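Local coordinates for protein leucine aminopeptidase (Fimbriiglobus ruber, PDB 7D1B) that probably acts as a zinc-dependent glutaminyl cyclase, forming pyroglutamate at peptide N-termini on the scaffold of the M28 aminopeptidase family, at residues G159-M164 with K321-V326. Sequence-based numbering, arbitrary orientation.
Sequences GAALMM and KQMVDV
Leu162 and Met323 carry this helix-helix crossing, each reaching past the other toward the opposite backbone. The axes of 159-164 and 321-326 pass 10.5 Å apart at a crossing angle of -67°, a wide separation bridged by long side chains.

The apolar contacts come first. Met323, with CG anti to its own carbonyl carbon, runs straight at chi2 and turns at the CG-SD bond (chi3 68°), which lays its methyl group against the helix wall between two residues. There CE sits 4.0 Å from Ala161 CB and 3.9 Å from Leu162 CB, and its closest approach is to the backbone, 3.6 Å from Leu162 N. Met323 is modelled in two conformers, so the place of CE holds for one of them and is less certain than the leucine contacts.

Leu162 answers in the other direction. Chi1 of -180° swings CG away from the backbone N and carries the branched end over to 321-326, where CD1 lies 3.5 Å from the carbonyl O of Met323. The second methyl, CD2, meets Val326 CG1 at 3.9 Å, the two side chains crossing at about a right angle.

A salt bridge within 321-326 accompanies the apolar contact: in one of the two conformers of Lys321, NZ lies 2.7 Å from Asp325 OD1, which accepts through its syn lone pair.

In the fold, Leu162 also packs on Phe235 and Met323 on Ile318. Helix 153-167, which carries the zinc ligand Asp155 at its N-terminal end, rests through Ala160 and Met163 on strand 178-184 of the mixed sheet, while helices 51-63 and 72-87 pack against it through Ala161 and Met164.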
loop_
_atom_site.group_PDB
_atom_site.type_symbol
_atom_site.label_atom_id
_atom_site.label_comp_id
_atom_site.label_asym_id
_atom_site.label_seq_id
_atom_site.Cartn_x
_atom_site.Cartn_y
_atom_site.Cartn_z
ATOM N N GLY A 159 -3.465 2.211 3.907
ATOM C CA GLY A 159 -3.430 2.116 2.458
ATOM C C GLY A 159 -4.696 1.485 1.912
ATOM O O GLY A 159 -5.269 1.962 0.929
ATOM N N ALA A 160 -5.139 0.380 2.533
ATOM C CA ALA A 160 -6.407 -0.217 2.133
ATOM C C ALA A 160 -7.551 0.780 2.271
ATOM O O ALA A 160 -8.426 0.870 1.397
ATOM C CB ALA A 160 -6.672 -1.482 2.947
ATOM N N ALA A 161 -7.565 1.532 3.377
ATOM C CA ALA A 161 -8.615 2.517 3.604
ATOM C C ALA A 161 -8.570 3.641 2.577
ATOM O O ALA A 161 -9.619 4.106 2.113
ATOM C CB ALA A 161 -8.514 3.066 5.019
ATOM N N LEU A 162 -7.366 4.092 2.208
ATOM C CA LEU A 162 -7.284 5.116 1.180
ATOM C C LEU A 162 -7.792 4.576 -0.146
ATOM O O LEU A 162 -8.478 5.287 -0.878
ATOM C CB LEU A 162 -5.867 5.674 1.067
ATOM C CG LEU A 162 -5.709 6.772 -0.007
ATOM C CD1 LEU A 162 -6.690 7.943 0.221
ATOM C CD2 LEU A 162 -4.285 7.293 -0.034
ATOM N N MET A 163 -7.494 3.308 -0.465
ATOM C CA MET A 163 -8.086 2.700 -1.658
ATOM C C MET A 163 -9.608 2.686 -1.571
ATOM O O MET A 163 -10.293 2.943 -2.571
ATOM C CB MET A 163 -7.570 1.278 -1.861
ATOM C CG MET A 163 -6.122 1.158 -2.221
ATOM S SD MET A 163 -5.683 -0.568 -2.177
ATOM C CE MET A 163 -3.910 -0.457 -2.455
ATOM N N MET A 164 -10.156 2.377 -0.388
ATOM C CA MET A 164 -11.614 2.418 -0.230
ATOM C C MET A 164 -12.156 3.809 -0.523
ATOM O O MET A 164 -13.187 3.949 -1.182
ATOM C CB MET A 164 -12.006 1.968 1.173
ATOM C CG MET A 164 -11.765 0.490 1.433
ATOM S SD MET A 164 -12.233 -0.015 3.113
ATOM C CE MET A 164 -14.008 -0.106 2.912
ATOM N N LYS A 321 -6.735 14.630 6.566
ATOM C CA LYS A 321 -6.140 15.556 5.610
ATOM C C LYS A 321 -4.911 14.946 4.951
ATOM O O LYS A 321 -4.702 15.097 3.743
ATOM C CB LYS A 321 -5.778 16.870 6.297
ATOM C CG LYS A 321 -4.756 17.725 5.509
ATOM C CD LYS A 321 -5.265 18.568 4.349
ATOM C CE LYS A 321 -4.098 19.360 3.772
ATOM N NZ LYS A 321 -4.329 19.745 2.369
ATOM N N GLN A 322 -4.088 14.241 5.725
ATOM C CA GLN A 322 -2.928 13.573 5.152
ATOM C C GLN A 322 -3.355 12.504 4.151
ATOM O O GLN A 322 -2.757 12.379 3.066
ATOM C CB GLN A 322 -2.092 12.978 6.280
ATOM C CG GLN A 322 -0.865 12.193 5.834
ATOM C CD GLN A 322 0.147 13.011 5.046
ATOM O OE1 GLN A 322 0.181 14.249 5.117
ATOM N NE2 GLN A 322 0.990 12.326 4.288
ATOM N N MET A 323 -4.411 11.745 4.475
ATOM C CA MET A 323 -4.916 10.751 3.536
ATOM C C MET A 323 -5.376 11.406 2.240
ATOM O O MET A 323 -5.087 10.911 1.152
ATOM C CB MET A 323 -6.061 9.966 4.169
ATOM C CG MET A 323 -5.617 9.135 5.327
ATOM S SD MET A 323 -6.785 7.948 5.946
ATOM C CE MET A 323 -6.920 6.740 4.630
ATOM N N VAL A 324 -6.117 12.513 2.344
ATOM C CA VAL A 324 -6.622 13.209 1.161
ATOM C C VAL A 324 -5.469 13.732 0.313
ATOM O O VAL A 324 -5.494 13.633 -0.921
ATOM C CB VAL A 324 -7.591 14.338 1.580
ATOM C CG1 VAL A 324 -7.815 15.325 0.425
ATOM C CG2 VAL A 324 -8.914 13.758 2.086
ATOM N N ASP A 325 -4.444 14.304 0.958
ATOM C CA ASP A 325 -3.295 14.806 0.211
ATOM C C ASP A 325 -2.643 13.687 -0.594
ATOM O O ASP A 325 -2.350 13.842 -1.788
ATOM C CB ASP A 325 -2.253 15.390 1.162
ATOM C CG ASP A 325 -2.536 16.796 1.611
ATOM O OD1 ASP A 325 -3.525 17.420 1.189
ATOM O OD2 ASP A 325 -1.736 17.271 2.429
ATOM N N VAL A 326 -2.386 12.544 0.055
ATOM C CA VAL A 326 -1.764 11.434 -0.663
ATOM C C VAL A 326 -2.681 10.923 -1.772
ATOM O O VAL A 326 -2.222 10.640 -2.892
ATOM C CB VAL A 326 -1.313 10.342 0.318
ATOM C CG1 VAL A 326 -0.824 9.098 -0.420
ATOM C CG2 VAL A 326 -0.212 10.893 1.236
#